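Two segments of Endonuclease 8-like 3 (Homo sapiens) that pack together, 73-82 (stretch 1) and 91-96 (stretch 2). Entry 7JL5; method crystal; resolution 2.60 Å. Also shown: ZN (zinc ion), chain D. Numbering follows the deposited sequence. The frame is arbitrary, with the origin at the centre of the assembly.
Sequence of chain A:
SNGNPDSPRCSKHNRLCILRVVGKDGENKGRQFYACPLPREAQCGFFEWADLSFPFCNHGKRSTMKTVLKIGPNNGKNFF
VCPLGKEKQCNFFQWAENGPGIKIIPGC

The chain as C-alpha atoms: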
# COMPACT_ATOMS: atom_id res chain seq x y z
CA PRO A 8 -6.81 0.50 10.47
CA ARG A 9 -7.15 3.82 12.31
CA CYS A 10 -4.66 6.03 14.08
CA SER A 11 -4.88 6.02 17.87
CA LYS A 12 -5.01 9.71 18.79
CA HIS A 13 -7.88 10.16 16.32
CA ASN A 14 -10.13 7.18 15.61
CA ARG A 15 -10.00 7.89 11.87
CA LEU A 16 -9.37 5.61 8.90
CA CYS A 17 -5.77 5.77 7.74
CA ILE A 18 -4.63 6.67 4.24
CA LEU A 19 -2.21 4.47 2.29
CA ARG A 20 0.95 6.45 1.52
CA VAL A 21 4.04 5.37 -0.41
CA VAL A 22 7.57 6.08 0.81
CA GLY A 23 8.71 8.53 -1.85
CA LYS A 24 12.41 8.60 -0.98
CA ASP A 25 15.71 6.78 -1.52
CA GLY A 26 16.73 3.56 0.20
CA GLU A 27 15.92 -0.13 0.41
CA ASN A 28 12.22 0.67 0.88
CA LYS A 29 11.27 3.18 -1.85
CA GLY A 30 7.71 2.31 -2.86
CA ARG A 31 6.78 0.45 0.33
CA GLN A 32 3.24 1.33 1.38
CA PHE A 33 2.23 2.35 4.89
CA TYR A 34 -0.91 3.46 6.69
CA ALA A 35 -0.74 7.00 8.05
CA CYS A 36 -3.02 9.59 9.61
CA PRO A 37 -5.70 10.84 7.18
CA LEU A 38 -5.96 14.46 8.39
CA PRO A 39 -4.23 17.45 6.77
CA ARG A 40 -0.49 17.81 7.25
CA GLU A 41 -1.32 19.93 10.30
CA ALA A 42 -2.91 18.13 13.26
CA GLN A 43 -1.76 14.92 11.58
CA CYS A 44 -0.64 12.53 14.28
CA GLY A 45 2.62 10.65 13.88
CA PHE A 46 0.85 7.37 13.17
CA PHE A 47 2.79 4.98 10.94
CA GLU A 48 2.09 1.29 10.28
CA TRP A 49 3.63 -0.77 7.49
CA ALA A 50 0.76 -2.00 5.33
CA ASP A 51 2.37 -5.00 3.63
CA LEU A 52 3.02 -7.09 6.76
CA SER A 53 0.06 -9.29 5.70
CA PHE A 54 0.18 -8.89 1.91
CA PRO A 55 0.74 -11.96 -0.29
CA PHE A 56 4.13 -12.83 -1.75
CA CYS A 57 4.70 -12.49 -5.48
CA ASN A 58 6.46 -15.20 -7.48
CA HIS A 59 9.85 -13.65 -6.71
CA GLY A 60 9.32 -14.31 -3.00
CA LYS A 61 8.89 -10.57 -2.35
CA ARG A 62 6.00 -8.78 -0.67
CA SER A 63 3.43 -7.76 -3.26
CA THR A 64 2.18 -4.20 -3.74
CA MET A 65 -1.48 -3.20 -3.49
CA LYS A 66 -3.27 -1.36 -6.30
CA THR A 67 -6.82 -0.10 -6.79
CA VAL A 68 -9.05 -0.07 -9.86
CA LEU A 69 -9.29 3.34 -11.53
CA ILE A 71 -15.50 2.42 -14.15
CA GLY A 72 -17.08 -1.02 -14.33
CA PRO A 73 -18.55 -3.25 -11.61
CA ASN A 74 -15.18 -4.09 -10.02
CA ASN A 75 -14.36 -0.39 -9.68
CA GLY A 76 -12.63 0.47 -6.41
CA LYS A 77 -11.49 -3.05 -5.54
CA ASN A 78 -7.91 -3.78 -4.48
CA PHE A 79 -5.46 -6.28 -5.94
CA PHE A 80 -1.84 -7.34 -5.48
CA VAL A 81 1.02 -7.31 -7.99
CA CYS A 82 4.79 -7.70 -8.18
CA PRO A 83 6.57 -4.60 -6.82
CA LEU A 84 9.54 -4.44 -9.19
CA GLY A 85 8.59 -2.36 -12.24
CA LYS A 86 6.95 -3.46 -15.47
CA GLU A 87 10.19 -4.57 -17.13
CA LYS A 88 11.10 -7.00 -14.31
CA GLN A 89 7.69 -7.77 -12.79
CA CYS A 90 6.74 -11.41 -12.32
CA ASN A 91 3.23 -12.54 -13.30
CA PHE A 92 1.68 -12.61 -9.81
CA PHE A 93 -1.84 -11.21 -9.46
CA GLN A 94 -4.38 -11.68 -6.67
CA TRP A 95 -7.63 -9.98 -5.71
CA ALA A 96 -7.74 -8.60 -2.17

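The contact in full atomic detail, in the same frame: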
# COMPACT_ATOMS: atom_id res chain seq x y z
N PRO A 73 -18.05 -2.74 -12.90
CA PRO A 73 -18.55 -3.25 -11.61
C PRO A 73 -17.46 -3.40 -10.57
O PRO A 73 -17.69 -3.09 -9.39
CB PRO A 73 -19.18 -4.59 -11.99
CG PRO A 73 -18.43 -5.02 -13.22
CD PRO A 73 -18.14 -3.75 -13.97
N ASN A 74 -16.29 -3.90 -10.95
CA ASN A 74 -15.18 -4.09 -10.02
C ASN A 74 -14.39 -2.82 -9.80
O ASN A 74 -13.18 -2.88 -9.53
CB ASN A 74 -14.28 -5.23 -10.49
CG ASN A 74 -14.90 -6.59 -10.25
OD1 ASN A 74 -16.05 -6.70 -9.84
ND2 ASN A 74 -14.13 -7.65 -10.51
N ASN A 75 -15.03 -1.66 -9.91
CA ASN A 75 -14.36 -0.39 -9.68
C ASN A 75 -14.17 -0.17 -8.18
O ASN A 75 -15.10 -0.35 -7.39
CB ASN A 75 -15.17 0.76 -10.28
N GLY A 76 -12.95 0.21 -7.80
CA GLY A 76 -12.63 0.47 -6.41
C GLY A 76 -12.02 -0.70 -5.66
O GLY A 76 -11.50 -0.50 -4.56
N LYS A 77 -12.07 -1.91 -6.21
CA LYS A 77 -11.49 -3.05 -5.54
C LYS A 77 -9.97 -2.95 -5.51
O LYS A 77 -9.36 -2.17 -6.25
CB LYS A 77 -11.92 -4.36 -6.22
N ASN A 78 -9.36 -3.74 -4.64
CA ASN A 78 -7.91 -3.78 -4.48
C ASN A 78 -7.36 -5.11 -4.97
O ASN A 78 -8.03 -6.15 -4.89
CB ASN A 78 -7.52 -3.57 -3.01
CG ASN A 78 -8.00 -2.24 -2.46
OD1 ASN A 78 -7.28 -1.24 -2.50
ND2 ASN A 78 -9.23 -2.22 -1.95
N PHE A 79 -6.14 -5.07 -5.51
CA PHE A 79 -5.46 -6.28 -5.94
C PHE A 79 -3.98 -6.16 -5.62
O PHE A 79 -3.50 -5.11 -5.19
CB PHE A 79 -5.69 -6.57 -7.43
CG PHE A 79 -5.42 -5.41 -8.35
CD1 PHE A 79 -6.38 -4.43 -8.55
CD2 PHE A 79 -4.22 -5.31 -9.03
CE1 PHE A 79 -6.14 -3.37 -9.40
CE2 PHE A 79 -3.98 -4.25 -9.89
CZ PHE A 79 -4.94 -3.28 -10.07
N PHE A 80 -3.25 -7.26 -5.82
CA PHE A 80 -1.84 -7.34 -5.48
C PHE A 80 -1.02 -7.71 -6.71
O PHE A 80 -1.45 -8.54 -7.52
CB PHE A 80 -1.60 -8.36 -4.36
CG PHE A 80 -2.27 -8.00 -3.06
CD1 PHE A 80 -1.73 -7.03 -2.23
CD2 PHE A 80 -3.44 -8.63 -2.68
CE1 PHE A 80 -2.35 -6.70 -1.04
CE2 PHE A 80 -4.06 -8.31 -1.49
CZ PHE A 80 -3.52 -7.34 -0.67
N VAL A 81 0.15 -7.09 -6.85
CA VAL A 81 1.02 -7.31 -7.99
C VAL A 81 2.48 -7.34 -7.53
O VAL A 81 2.80 -7.02 -6.39
CB VAL A 81 0.84 -6.23 -9.08
CG1 VAL A 81 -0.56 -6.28 -9.66
CG2 VAL A 81 1.13 -4.85 -8.51
N CYS A 82 3.36 -7.73 -8.45
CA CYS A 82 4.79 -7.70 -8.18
C CYS A 82 5.37 -6.29 -8.09
O CYS A 82 5.07 -5.44 -8.93
CB CYS A 82 5.54 -8.36 -9.33
SG CYS A 82 7.32 -8.53 -9.10
N ASN A 91 4.60 -12.47 -12.80
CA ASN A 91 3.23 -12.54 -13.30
C ASN A 91 2.20 -12.67 -12.18
O ASN A 91 1.04 -12.99 -12.47
CB ASN A 91 3.10 -13.71 -14.28
CG ASN A 91 3.27 -15.06 -13.60
OD1 ASN A 91 4.36 -15.40 -13.15
ND2 ASN A 91 2.20 -15.83 -13.55
N PHE A 92 2.59 -12.42 -10.94
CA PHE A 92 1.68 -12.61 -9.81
C PHE A 92 0.55 -11.59 -9.85
O PHE A 92 0.77 -10.40 -10.07
CB PHE A 92 2.45 -12.50 -8.49
CG PHE A 92 1.57 -12.53 -7.27
CD1 PHE A 92 1.05 -13.73 -6.81
CD2 PHE A 92 1.28 -11.37 -6.58
CE1 PHE A 92 0.25 -13.76 -5.68
CE2 PHE A 92 0.48 -11.40 -5.45
CZ PHE A 92 -0.04 -12.60 -5.00
N PHE A 93 -0.68 -12.07 -9.64
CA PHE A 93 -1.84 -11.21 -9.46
C PHE A 93 -2.80 -11.91 -8.50
O PHE A 93 -2.94 -13.13 -8.54
CB PHE A 93 -2.56 -10.92 -10.79
CG PHE A 93 -3.86 -10.19 -10.62
CD1 PHE A 93 -3.89 -8.80 -10.64
CD2 PHE A 93 -5.04 -10.88 -10.42
CE1 PHE A 93 -5.09 -8.13 -10.48
CE2 PHE A 93 -6.23 -10.21 -10.25
CZ PHE A 93 -6.26 -8.83 -10.28
N GLN A 94 -3.46 -11.12 -7.66
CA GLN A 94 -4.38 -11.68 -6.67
C GLN A 94 -5.34 -10.59 -6.21
O GLN A 94 -4.90 -9.51 -5.80
CB GLN A 94 -3.61 -12.26 -5.48
CG GLN A 94 -4.49 -12.87 -4.41
CD GLN A 94 -3.68 -13.54 -3.31
OE1 GLN A 94 -2.91 -14.46 -3.56
NE2 GLN A 94 -3.86 -13.07 -2.08
N TRP A 95 -6.63 -10.89 -6.26
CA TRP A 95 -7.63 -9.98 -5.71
C TRP A 95 -7.53 -9.94 -4.19
O TRP A 95 -7.26 -10.96 -3.54
CB TRP A 95 -9.04 -10.41 -6.12
CG TRP A 95 -9.36 -10.20 -7.57
CD1 TRP A 95 -9.54 -11.17 -8.51
CD2 TRP A 95 -9.53 -8.95 -8.24
NE1 TRP A 95 -9.82 -10.60 -9.73
CE2 TRP A 95 -9.82 -9.24 -9.59
CE3 TRP A 95 -9.47 -7.61 -7.84
CZ2 TRP A 95 -10.05 -8.24 -10.54
CZ3 TRP A 95 -9.69 -6.63 -8.78
CH2 TRP A 95 -9.98 -6.94 -10.11
N ALA A 96 -7.74 -8.76 -3.62
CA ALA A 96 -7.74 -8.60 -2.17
C ALA A 96 -9.02 -9.20 -1.58
O ALA A 96 -9.05 -9.60 -0.42
CB ALA A 96 -7.61 -7.14 -1.79
ZN ZN D . 7.57 -10.69 -8.41

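What joins the two backbones? Residues 78-81 form a strand that runs antiparallel to the strand that contains Gln94 and Trp95, their directions 159° apart, and three main-chain hydrogen bonds link the pair. Phe80 and Gln94 face each other and exchange two of them: Phe80 N donates to Gln94 O at 2.8 Å, and Gln94 N donates to Phe80 O over a longer 3.3 Å. The third lies two residues along, where Ala96 N donates to Asn78 O at 2.9 Å and nearly in line. Phe80 O also receives a CA-H contact from Phe93 CA at 3.3 Å, so this one carbonyl is approached by two groups of the neighbouring strand.

Why does Phe80 cover the most surface? It is the middle of the three paired residues of its strand, and the only one of them whose own N and O both bond to the other stretch. Its side chain leaves the sheet on the same face as that of Gln94. With chi1 in the m well, the ring brings Phe80 CE2 to 3.7 Å from Ala96 CB, while Phe80 CB lies 3.8 Å from Phe92 CE2. Phe80 thus touches residues two places before and two places after its partner Gln94. A large, flat, apolar side chain suits this buried position, and the methyl of Ala96, whose CA-to-CB bond points toward the first stretch, packs against it. Phe92, with chi1 in the t well, starts sideways from its CA, but the end of its side chain comes nearer to the first stretch. Gln94 contributes mainly through its backbone; its amide remains at the margin, with NE2 4.5 Å from Phe80 CD2.

How does Trp95 cover nearly as much while remaining exposed? Its indole lies across the first stretch and reaches beyond the strand into the turn that precedes it. Trp95 CE3 comes within 3.6 Å of Asn78 O, which sits at the ring edge, and within 3.9 Å of Phe79 CB. Farther out, Trp95 CZ3 is 4.1 Å from Lys77 CB and Trp95 CZ2 is 4.1 Å from Asn74 ND2. A broad bicyclic side chain can reach all four of these residues. The type II turn from Asn74 to Lys77 brings the polypeptide into the strand; Gly76 within it has a positive phi, at which a CB would be jammed against the preceding carbonyl oxygen.

What fills the face shared by Phe79, Val81, Phe93 and Trp95? Phe79 pairs with Trp95 at a non-hydrogen-bonded position, their CA atoms only 4.3 Å apart, and its ring lies obliquely to both aromatic neighbours. The closer is Phe93, with Phe79 CD2 3.3 Å from Phe93 CE1 and the ring centroids 5.3 Å apart. Val81 adds a branched apolar side chain, its CG1 4.3 Å from Phe93 CD1. Just past the strand, Cys82 turns its chemistry elsewhere: Cys82 SG binds the zinc ion ZN at 2.3 Å, with three further ligands from elsewhere in the structure.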